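Local coordinates for protein pentalenene synthase (Streptomyces chartreusis NRRL 3882, PDB 6Q4S) that probably converts farnesyl diphosphate, with magnesium as cofactor, into the bicyclic sesquiterpene alcohol 7-epi-alpha-eudesmol by a 1,10-cyclization, at residues R210-F221 against T263-Q274. Residues are numbered along the deposited sequence; the frame is centred on the assembly and turned at random.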
# COMPACT_ATOMS: atom_id res chain seq x y z
N ARG A 210 -6.51 13.02 -11.83
CA ARG A 210 -6.92 14.37 -11.48
C ARG A 210 -8.36 14.49 -10.98
O ARG A 210 -8.65 15.27 -10.07
CB ARG A 210 -6.63 15.28 -12.70
CG ARG A 210 -6.93 16.72 -12.51
CD ARG A 210 -6.00 17.35 -11.54
NE ARG A 210 -6.23 18.78 -11.50
CZ ARG A 210 -5.78 19.58 -10.53
NH1 ARG A 210 -5.06 19.13 -9.49
NH2 ARG A 210 -6.07 20.85 -10.60
N MET A 211 -9.29 13.74 -11.56
CA MET A 211 -10.65 13.75 -11.09
C MET A 211 -10.81 13.35 -9.62
O MET A 211 -11.58 13.94 -8.90
CB MET A 211 -11.55 12.88 -11.96
CG MET A 211 -11.84 13.53 -13.29
SD MET A 211 -12.68 12.45 -14.47
CE MET A 211 -14.32 12.19 -13.82
N ARG A 212 -10.06 12.32 -9.20
CA ARG A 212 -10.07 11.86 -7.83
C ARG A 212 -9.52 12.94 -6.89
O ARG A 212 -10.07 13.18 -5.81
CB ARG A 212 -9.24 10.56 -7.73
CG ARG A 212 -9.90 9.37 -8.43
CD ARG A 212 -8.96 8.21 -8.77
NE ARG A 212 -8.32 7.56 -7.61
CZ ARG A 212 -8.85 6.59 -6.85
NH1 ARG A 212 -10.06 6.12 -7.08
NH2 ARG A 212 -8.12 6.05 -5.87
N ASP A 213 -8.42 13.57 -7.30
CA ASP A 213 -7.86 14.68 -6.54
C ASP A 213 -8.82 15.85 -6.41
O ASP A 213 -8.99 16.37 -5.29
CB ASP A 213 -6.59 15.18 -7.16
CG ASP A 213 -5.41 14.27 -6.93
OD1 ASP A 213 -5.37 13.41 -5.99
OD2 ASP A 213 -4.45 14.49 -7.68
N LEU A 214 -9.47 16.24 -7.49
CA LEU A 214 -10.49 17.34 -7.38
C LEU A 214 -11.73 16.97 -6.57
O LEU A 214 -12.28 17.80 -5.84
CB LEU A 214 -10.93 17.80 -8.75
CG LEU A 214 -9.83 18.43 -9.60
CD1 LEU A 214 -10.22 18.46 -11.04
CD2 LEU A 214 -9.48 19.87 -9.15
N ALA A 215 -12.19 15.72 -6.68
CA ALA A 215 -13.27 15.26 -5.85
C ALA A 215 -12.86 15.37 -4.40
O ALA A 215 -13.65 15.75 -3.52
CB ALA A 215 -13.67 13.82 -6.19
N ALA A 216 -11.62 15.00 -4.09
CA ALA A 216 -11.18 15.08 -2.71
C ALA A 216 -11.10 16.58 -2.24
O ALA A 216 -11.50 16.94 -1.12
CB ALA A 216 -9.85 14.43 -2.55
N ASP A 217 -10.62 17.44 -3.12
CA ASP A 217 -10.58 18.92 -2.77
C ASP A 217 -11.98 19.43 -2.46
O ASP A 217 -12.22 20.02 -1.41
CB ASP A 217 -10.00 19.75 -3.89
CG ASP A 217 -8.53 19.47 -4.14
OD1 ASP A 217 -7.84 18.90 -3.24
OD2 ASP A 217 -8.08 19.77 -5.25
N THR A 218 -12.89 19.15 -3.39
CA THR A 218 -14.23 19.65 -3.33
C THR A 218 -14.84 19.22 -2.09
O THR A 218 -15.38 20.02 -1.36
CB THR A 218 -15.04 19.12 -4.51
OG1 THR A 218 -14.44 19.55 -5.72
CG2 THR A 218 -16.49 19.58 -4.48
N ILE A 219 -14.75 17.94 -1.77
CA ILE A 219 -15.40 17.44 -0.56
C ILE A 219 -14.74 17.96 0.69
O ILE A 219 -15.44 18.30 1.63
CB ILE A 219 -15.47 15.89 -0.54
CG1 ILE A 219 -16.40 15.43 -1.63
CG2 ILE A 219 -15.95 15.38 0.84
CD1 ILE A 219 -16.12 14.00 -2.09
N GLY A 220 -13.41 18.05 0.72
CA GLY A 220 -12.74 18.54 1.96
C GLY A 220 -13.10 20.01 2.23
O GLY A 220 -13.33 20.41 3.37
N PHE A 221 -13.16 20.78 1.15
CA PHE A 221 -13.50 22.23 1.28
C PHE A 221 -14.98 22.44 1.67
O PHE A 221 -15.29 23.28 2.51
CB PHE A 221 -13.21 22.95 -0.01
CG PHE A 221 -11.73 23.05 -0.38
CD1 PHE A 221 -10.69 22.78 0.50
CD2 PHE A 221 -11.41 23.42 -1.67
CE1 PHE A 221 -9.34 22.85 0.08
CE2 PHE A 221 -10.08 23.49 -2.09
CZ PHE A 221 -9.06 23.23 -1.23
N THR A 263 -14.03 26.27 -3.95
CA THR A 263 -14.80 25.05 -4.02
C THR A 263 -15.49 24.91 -5.35
O THR A 263 -15.33 23.88 -6.00
CB THR A 263 -15.80 24.96 -2.90
OG1 THR A 263 -15.13 25.08 -1.66
CG2 THR A 263 -16.53 23.64 -2.91
N ILE A 264 -16.19 25.96 -5.78
CA ILE A 264 -16.79 26.01 -7.12
C ILE A 264 -15.76 25.90 -8.25
O ILE A 264 -16.00 25.23 -9.24
CB ILE A 264 -17.69 27.27 -7.27
CG1 ILE A 264 -18.95 27.08 -6.43
CG2 ILE A 264 -18.04 27.59 -8.73
CD1 ILE A 264 -19.53 28.37 -5.92
N ALA A 265 -14.60 26.54 -8.11
CA ALA A 265 -13.50 26.36 -9.06
C ALA A 265 -12.96 24.87 -9.15
O ALA A 265 -12.60 24.44 -10.24
CB ALA A 265 -12.35 27.32 -8.70
N CYS A 266 -12.82 24.16 -8.03
CA CYS A 266 -12.45 22.70 -8.02
C CYS A 266 -13.53 21.90 -8.72
O CYS A 266 -13.21 21.11 -9.59
CB CYS A 266 -12.36 22.13 -6.60
SG CYS A 266 -10.90 22.74 -5.74
N LEU A 267 -14.78 22.13 -8.30
CA LEU A 267 -15.96 21.53 -8.94
C LEU A 267 -16.01 21.75 -10.45
O LEU A 267 -16.11 20.77 -11.22
CB LEU A 267 -17.23 22.01 -8.28
CG LEU A 267 -18.55 21.33 -8.64
CD1 LEU A 267 -18.61 19.82 -8.36
CD2 LEU A 267 -19.65 22.03 -7.87
N ASP A 268 -15.86 22.99 -10.90
CA ASP A 268 -15.89 23.24 -12.35
C ASP A 268 -14.77 22.60 -13.11
O ASP A 268 -14.99 22.23 -14.26
CB ASP A 268 -15.85 24.74 -12.71
CG ASP A 268 -17.04 25.51 -12.17
OD1 ASP A 268 -18.14 24.94 -11.92
OD2 ASP A 268 -16.83 26.73 -11.96
N GLU A 269 -13.57 22.50 -12.54
CA GLU A 269 -12.52 21.79 -13.23
C GLU A 269 -12.88 20.25 -13.28
O GLU A 269 -12.62 19.59 -14.28
CB GLU A 269 -11.15 22.01 -12.59
CG GLU A 269 -10.02 21.35 -13.42
CD GLU A 269 -8.63 21.32 -12.77
OE1 GLU A 269 -8.39 22.00 -11.75
OE2 GLU A 269 -7.73 20.59 -13.27
N TYR A 270 -13.42 19.73 -12.18
CA TYR A 270 -13.95 18.34 -12.10
C TYR A 270 -14.97 18.09 -13.23
O TYR A 270 -14.82 17.12 -14.03
CB TYR A 270 -14.57 17.98 -10.70
CG TYR A 270 -15.26 16.61 -10.77
CD1 TYR A 270 -14.50 15.42 -10.76
CD2 TYR A 270 -16.61 16.52 -10.98
CE1 TYR A 270 -15.11 14.18 -10.89
CE2 TYR A 270 -17.24 15.29 -11.14
CZ TYR A 270 -16.50 14.12 -11.11
OH TYR A 270 -17.14 12.90 -11.26
N LEU A 271 -15.96 18.99 -13.34
CA LEU A 271 -16.94 18.88 -14.42
C LEU A 271 -16.35 18.94 -15.83
O LEU A 271 -16.83 18.20 -16.71
CB LEU A 271 -18.03 19.91 -14.23
CG LEU A 271 -18.84 19.73 -12.96
CD1 LEU A 271 -19.81 20.90 -12.75
CD2 LEU A 271 -19.60 18.39 -12.94
N GLU A 272 -15.31 19.75 -16.06
CA GLU A 272 -14.60 19.77 -17.37
C GLU A 272 -13.92 18.42 -17.67
O GLU A 272 -13.87 17.96 -18.83
CB GLU A 272 -13.51 20.85 -17.46
CG GLU A 272 -13.99 22.31 -17.54
CD GLU A 272 -12.94 23.39 -17.13
OE1 GLU A 272 -11.72 23.11 -16.96
OE2 GLU A 272 -13.36 24.57 -16.96
N LEU A 273 -13.32 17.82 -16.65
CA LEU A 273 -12.63 16.52 -16.88
C LEU A 273 -13.70 15.44 -17.10
O LEU A 273 -13.55 14.56 -17.94
CB LEU A 273 -11.66 16.21 -15.75
CG LEU A 273 -10.47 17.13 -15.69
CD1 LEU A 273 -9.71 16.95 -14.39
CD2 LEU A 273 -9.56 16.85 -16.84
N GLN A 274 -14.79 15.51 -16.38
CA GLN A 274 -15.90 14.61 -16.66
C GLN A 274 -16.31 14.56 -18.16
O GLN A 274 -16.55 13.49 -18.71
CB GLN A 274 -17.12 14.96 -15.85
CG GLN A 274 -17.52 13.96 -14.82
CD GLN A 274 -18.84 14.25 -14.18
OE1 GLN A 274 -19.70 15.01 -14.71
NE2 GLN A 274 -19.08 13.58 -13.07
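L214 drops as a knob into a hole formed by C266, E269, Y270 and L273, the centre of an antiparallel helix pair in the all-helical class I terpene synthase fold. Helices 206-228 and 252-284 run here with axes 8.7 Å apart and directions 153° from each other. Leucine suits the hole because its two methyls fill it together: L214 CD1 packs on L273 CD1 (3.7 Å) and the E269 chain, CD2 on E269 OE1 and the carbonyl oxygen of C266. Arginine suits the partly exposed margin: its methylenes pack on leucine while its planar charged end reaches a glutamate. R210 CB and CG lie against L273 CD1, CG at 3.4 Å; the chain then bends at chi2 (69°) toward E269. There NE, 2.9 Å from E269 OE2, has this oxygen in the guanidinium plane, although NE itself lies above the carboxylate plane. NH2 bonds E269 OE1 on its syn side at 2.8 Å, giving a side-on, two-nitrogen salt bridge, planes 48° apart. L214 CD2 sits over one guanidinium face, nearer its border than its middle. An alanine in place of R210 would probably leave E269 without this charged mate and remove the CG packing on L273 CD1 and the guanidinium face against L214 CD2.

On another flank the flexible thioether of M211 bends at chi3 to bring CE within 3.6 Å of Y270 CE1, the side chains crossing nearly at right angles. Further along, the small C266 admits F221, whose CE2 is 3.8 Å from SG in an oblique sulfur-aromatic contact; F221 neighbours R177, a probable substrate-binding residue. T218 fits a close approach of the backbones: its hydroxyl bonds L214 O at 2.8 Å, on the opposite face of that carbonyl from T218 N, and OG1 touches C266 CB.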